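Local coordinates for protein nucleocapsid (Crimean-congo hemorrhagic fever virus, PDB 4AKL) that binds single- and double-stranded RNA, probably helping to package the viral genome, and probably has sequence-non-specific double-stranded DNA endonuclease activity, at residues A[324-336]-A[395-409]. Sequence-based numbering, arbitrary orientation.
Sequences FPTVSQFLFELGK and IPVANPDDAALGSGH
Phe332 lies under the ring of Pro396 in a CH-pi contact that joins helix 324-336 to a long loop of the mostly helical nucleocapsid, a loop that contains a type I beta turn (Pro396 to Asn399) and a 3-10 segment (400-405). Pro396 CG sits 3.7 Å from the centroid of the Phe332 ring, only 7° off its normal, while the backbone O of Asp402 meets the ring edge at CZ. At the beta turn, Val397 N donates to Ser328 OG (3.1 Å, 154°), an oxygen also bonded to Phe392 O; Val397 CG2 rests on Pro325 CB, and CG1 reaches the edge of the Phe324 ring.

The outer side is looser and wetter. Gln329, its chain bent at chi2, sends OE1 to one water, which also links Pro325 O and Ala398 N, and NE2 to a second. Nearby, Lys336 NZ forms a salt bridge with Glu333 OE1.

Tight packing returns at Gly335, whose CA lies 3.3 Å from Ser407 OG. That hydroxyl, turned anti to its own N (chi1 179°), donates to Phe332 O at 2.7 Å, in the carbonyl plane and on a lone pair.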
loop_
_atom_site.group_PDB
_atom_site.type_symbol
_atom_site.label_atom_id
_atom_site.label_comp_id
_atom_site.label_asym_id
_atom_site.label_seq_id
_atom_site.Cartn_x
_atom_site.Cartn_y
_atom_site.Cartn_z
ATOM N N PHE A 324 0.230 22.498 9.570
ATOM C CA PHE A 324 0.742 21.616 8.481
ATOM C C PHE A 324 1.982 22.136 7.788
ATOM O O PHE A 324 2.880 21.359 7.520
ATOM C CB PHE A 324 -0.346 21.336 7.430
ATOM C CG PHE A 324 0.170 20.640 6.222
ATOM C CD1 PHE A 324 0.348 19.262 6.221
ATOM C CD2 PHE A 324 0.521 21.352 5.095
ATOM C CE1 PHE A 324 0.854 18.618 5.095
ATOM C CE2 PHE A 324 1.018 20.701 3.974
ATOM C CZ PHE A 324 1.173 19.367 3.980
ATOM N N PRO A 325 2.058 23.464 7.509
ATOM C CA PRO A 325 3.248 23.940 6.799
ATOM C C PRO A 325 4.604 23.674 7.511
ATOM O O PRO A 325 5.641 23.548 6.836
ATOM C CB PRO A 325 2.997 25.446 6.677
ATOM C CG PRO A 325 1.497 25.574 6.796
ATOM C CD PRO A 325 1.153 24.577 7.823
ATOM N N THR A 326 4.580 23.566 8.830
ATOM C CA THR A 326 5.776 23.168 9.628
ATOM C C THR A 326 6.129 21.667 9.479
ATOM O O THR A 326 7.341 21.254 9.574
ATOM C CB THR A 326 5.592 23.549 11.117
ATOM O OG1 THR A 326 4.660 22.661 11.731
ATOM C CG2 THR A 326 5.084 25.017 11.265
ATOM N N VAL A 327 5.110 20.816 9.245
ATOM C CA VAL A 327 5.396 19.397 8.982
ATOM C C VAL A 327 6.090 19.307 7.628
ATOM O O VAL A 327 7.098 18.638 7.454
ATOM C CB VAL A 327 4.128 18.520 8.959
ATOM C CG1 VAL A 327 4.486 17.104 8.621
ATOM C CG2 VAL A 327 3.394 18.577 10.313
ATOM N N SER A 328 5.507 20.011 6.671
ATOM C CA SER A 328 6.043 20.134 5.340
ATOM C C SER A 328 7.478 20.655 5.373
ATOM O O SER A 328 8.355 20.134 4.708
ATOM C CB SER A 328 5.128 21.026 4.502
ATOM O OG SER A 328 5.714 21.374 3.261
ATOM N N GLN A 329 7.724 21.672 6.170
ATOM C CA GLN A 329 9.064 22.242 6.239
ATOM C C GLN A 329 10.055 21.220 6.817
ATOM O O GLN A 329 11.169 21.037 6.288
ATOM C CB GLN A 329 9.087 23.497 7.072
ATOM C CG GLN A 329 10.366 24.328 6.843
ATOM C CD GLN A 329 10.286 25.054 5.537
ATOM O OE1 GLN A 329 9.224 25.601 5.186
ATOM N NE2 GLN A 329 11.373 25.064 4.798
ATOM N N PHE A 330 9.637 20.553 7.898
ATOM C CA PHE A 330 10.447 19.525 8.554
ATOM C C PHE A 330 10.913 18.448 7.540
ATOM O O PHE A 330 12.082 18.084 7.487
ATOM C CB PHE A 330 9.630 18.872 9.683
ATOM C CG PHE A 330 10.408 17.923 10.548
ATOM C CD1 PHE A 330 10.545 16.614 10.204
ATOM C CD2 PHE A 330 10.960 18.350 11.755
ATOM C CE1 PHE A 330 11.265 15.723 11.044
ATOM C CE2 PHE A 330 11.644 17.492 12.573
ATOM C CZ PHE A 330 11.803 16.162 12.190
ATOM N N LEU A 331 9.960 17.946 6.750
ATOM C CA LEU A 331 10.234 16.920 5.776
ATOM C C LEU A 331 11.079 17.422 4.627
ATOM O O LEU A 331 11.915 16.689 4.131
ATOM C CB LEU A 331 8.944 16.301 5.294
ATOM C CG LEU A 331 8.125 15.553 6.381
ATOM C CD1 LEU A 331 6.631 15.377 5.999
ATOM C CD2 LEU A 331 8.773 14.174 6.726
ATOM N N PHE A 332 10.889 18.666 4.246
ATOM C CA PHE A 332 11.644 19.270 3.175
ATOM C C PHE A 332 13.110 19.353 3.543
ATOM O O PHE A 332 13.940 18.993 2.750
ATOM C CB PHE A 332 11.117 20.677 2.844
ATOM C CG PHE A 332 11.973 21.450 1.865
ATOM C CD1 PHE A 332 11.918 21.182 0.509
ATOM C CD2 PHE A 332 12.831 22.465 2.312
ATOM C CE1 PHE A 332 12.706 21.877 -0.394
ATOM C CE2 PHE A 332 13.626 23.217 1.417
ATOM C CZ PHE A 332 13.568 22.927 0.063
ATOM N N GLU A 333 13.397 19.826 4.748
ATOM C CA GLU A 333 14.806 19.926 5.257
ATOM C C GLU A 333 15.452 18.586 5.257
ATOM O O GLU A 333 16.596 18.482 4.962
ATOM C CB GLU A 333 14.862 20.499 6.671
ATOM C CG GLU A 333 14.253 21.872 6.812
ATOM C CD GLU A 333 14.994 22.885 6.023
ATOM O OE1 GLU A 333 16.234 22.789 6.022
ATOM O OE2 GLU A 333 14.370 23.785 5.412
ATOM N N LEU A 334 14.674 17.546 5.557
ATOM C CA LEU A 334 15.186 16.200 5.705
ATOM C C LEU A 334 15.667 15.575 4.362
ATOM O O LEU A 334 16.670 14.863 4.298
ATOM C CB LEU A 334 14.049 15.365 6.300
ATOM C CG LEU A 334 14.265 14.323 7.366
ATOM C CD1 LEU A 334 14.910 14.880 8.619
ATOM C CD2 LEU A 334 12.895 13.653 7.720
ATOM N N GLY A 335 14.922 15.825 3.292
ATOM C CA GLY A 335 15.287 15.361 1.988
ATOM C C GLY A 335 16.253 16.288 1.269
ATOM O O GLY A 335 16.764 15.917 0.242
ATOM N N LYS A 336 16.491 17.492 1.805
ATOM C CA LYS A 336 17.404 18.461 1.190
ATOM C C LYS A 336 18.807 18.066 1.595
ATOM O O LYS A 336 19.683 17.928 0.715
ATOM C CB LYS A 336 17.044 19.893 1.657
ATOM C CG LYS A 336 17.835 21.008 1.075
ATOM C CD LYS A 336 17.300 22.444 1.509
ATOM C CE LYS A 336 17.425 22.678 3.044
ATOM N NZ LYS A 336 17.144 24.077 3.454
ATOM N N ILE A 395 8.022 19.732 -1.694
ATOM C CA ILE A 395 7.713 21.163 -1.801
ATOM C C ILE A 395 7.372 21.692 -0.394
ATOM O O ILE A 395 6.423 21.215 0.211
ATOM C CB ILE A 395 6.482 21.400 -2.702
ATOM C CG1 ILE A 395 6.634 20.791 -4.127
ATOM C CG2 ILE A 395 6.233 22.828 -2.821
ATOM C CD1 ILE A 395 5.327 20.819 -4.988
ATOM N N PRO A 396 8.153 22.635 0.142
ATOM C CA PRO A 396 7.784 23.247 1.431
ATOM C C PRO A 396 6.677 24.276 1.184
ATOM O O PRO A 396 6.886 25.274 0.464
ATOM C CB PRO A 396 9.063 23.907 1.891
ATOM C CG PRO A 396 9.756 24.313 0.663
ATOM C CD PRO A 396 9.332 23.302 -0.439
ATOM N N VAL A 397 5.512 24.031 1.753
ATOM C CA VAL A 397 4.320 24.803 1.345
ATOM C C VAL A 397 4.353 26.267 1.742
ATOM O O VAL A 397 3.657 27.080 1.138
ATOM C CB VAL A 397 3.001 24.163 1.850
ATOM C CG1 VAL A 397 2.837 22.754 1.279
ATOM C CG2 VAL A 397 2.940 24.192 3.340
ATOM N N ALA A 398 5.166 26.598 2.741
ATOM C CA ALA A 398 5.364 27.987 3.170
ATOM C C ALA A 398 6.114 28.830 2.126
ATOM O O ALA A 398 5.899 30.030 2.048
ATOM C CB ALA A 398 6.112 28.032 4.522
ATOM N N ASN A 399 7.007 28.201 1.356
ATOM C CA ASN A 399 7.772 28.884 0.273
ATOM C C ASN A 399 8.019 27.892 -0.879
ATOM O O ASN A 399 9.119 27.390 -1.015
ATOM C CB ASN A 399 9.109 29.428 0.809
ATOM C CG ASN A 399 8.938 30.624 1.760
ATOM O OD1 ASN A 399 8.547 31.713 1.334
ATOM N ND2 ASN A 399 9.248 30.424 3.058
ATOM N N PRO A 400 6.989 27.587 -1.690
ATOM C CA PRO A 400 7.056 26.525 -2.708
ATOM C C PRO A 400 8.209 26.548 -3.691
ATOM O O PRO A 400 8.630 25.482 -4.138
ATOM C CB PRO A 400 5.728 26.711 -3.487
ATOM C CG PRO A 400 4.835 27.224 -2.514
ATOM C CD PRO A 400 5.641 28.167 -1.649
ATOM N N ASP A 401 8.725 27.736 -4.016
ATOM C CA ASP A 401 9.832 27.858 -4.995
ATOM C C ASP A 401 11.134 27.241 -4.510
ATOM O O ASP A 401 11.981 26.863 -5.329
ATOM C CB ASP A 401 10.014 29.312 -5.449
ATOM C CG ASP A 401 8.954 29.733 -6.469
ATOM O OD1 ASP A 401 8.616 28.906 -7.347
ATOM O OD2 ASP A 401 8.482 30.874 -6.407
ATOM N N ASP A 402 11.274 27.091 -3.183
ATOM C CA ASP A 402 12.367 26.315 -2.638
ATOM C C ASP A 402 12.354 24.848 -3.079
ATOM O O ASP A 402 13.381 24.173 -2.917
ATOM C CB ASP A 402 12.411 26.399 -1.089
ATOM C CG ASP A 402 12.907 27.742 -0.590
ATOM O OD1 ASP A 402 13.371 28.544 -1.425
ATOM O OD2 ASP A 402 12.829 27.983 0.641
ATOM N N ALA A 403 11.232 24.333 -3.628
ATOM C CA ALA A 403 11.259 22.966 -4.237
ATOM C C ALA A 403 12.408 22.835 -5.250
ATOM O O ALA A 403 12.989 21.763 -5.385
ATOM C CB ALA A 403 9.934 22.609 -4.891
ATOM N N ALA A 404 12.741 23.932 -5.942
ATOM C CA ALA A 404 13.838 23.922 -6.909
ATOM C C ALA A 404 15.189 23.542 -6.282
ATOM O O ALA A 404 16.042 22.988 -6.967
ATOM C CB ALA A 404 13.931 25.332 -7.715
ATOM N N LEU A 405 15.391 23.813 -4.993
ATOM C CA LEU A 405 16.636 23.395 -4.305
ATOM C C LEU A 405 16.783 21.852 -4.284
ATOM O O LEU A 405 17.886 21.297 -4.160
ATOM C CB LEU A 405 16.678 23.939 -2.879
ATOM C CG LEU A 405 16.640 25.471 -2.699
ATOM C CD1 LEU A 405 16.395 25.843 -1.261
ATOM C CD2 LEU A 405 17.950 26.130 -3.220
ATOM N N GLY A 406 15.640 21.187 -4.386
ATOM C CA GLY A 406 15.560 19.732 -4.493
ATOM C C GLY A 406 15.495 19.108 -3.120
ATOM O O GLY A 406 16.365 19.332 -2.316
ATOM N N SER A 407 14.456 18.305 -2.865
ATOM C CA SER A 407 14.360 17.556 -1.590
ATOM C C SER A 407 13.975 16.140 -1.972
ATOM O O SER A 407 12.954 15.931 -2.610
ATOM C CB SER A 407 13.386 18.224 -0.627
ATOM O OG SER A 407 13.305 17.491 0.536
ATOM N N GLY A 408 14.845 15.185 -1.628
ATOM C CA GLY A 408 14.767 13.833 -2.071
ATOM C C GLY A 408 14.064 12.908 -1.121
ATOM O O GLY A 408 14.518 12.729 0.009
ATOM N N HIS A 409 12.945 12.314 -1.573
ATOM C CA HIS A 409 12.205 11.319 -0.804
ATOM C C HIS A 409 12.004 10.089 -1.690
ATOM O O HIS A 409 11.730 10.224 -2.879
ATOM C CB HIS A 409 10.906 11.907 -0.266
ATOM C CG HIS A 409 11.138 13.112 0.563
ATOM N ND1 HIS A 409 11.478 13.028 1.885
ATOM C CD2 HIS A 409 11.156 14.440 0.246
ATOM C CE1 HIS A 409 11.668 14.242 2.369
ATOM N NE2 HIS A 409 11.474 15.123 1.397
HETATM O O HOH W 1 6.767 24.618 4.581
HETATM O O HOH W 2 12.202 26.754 2.619
#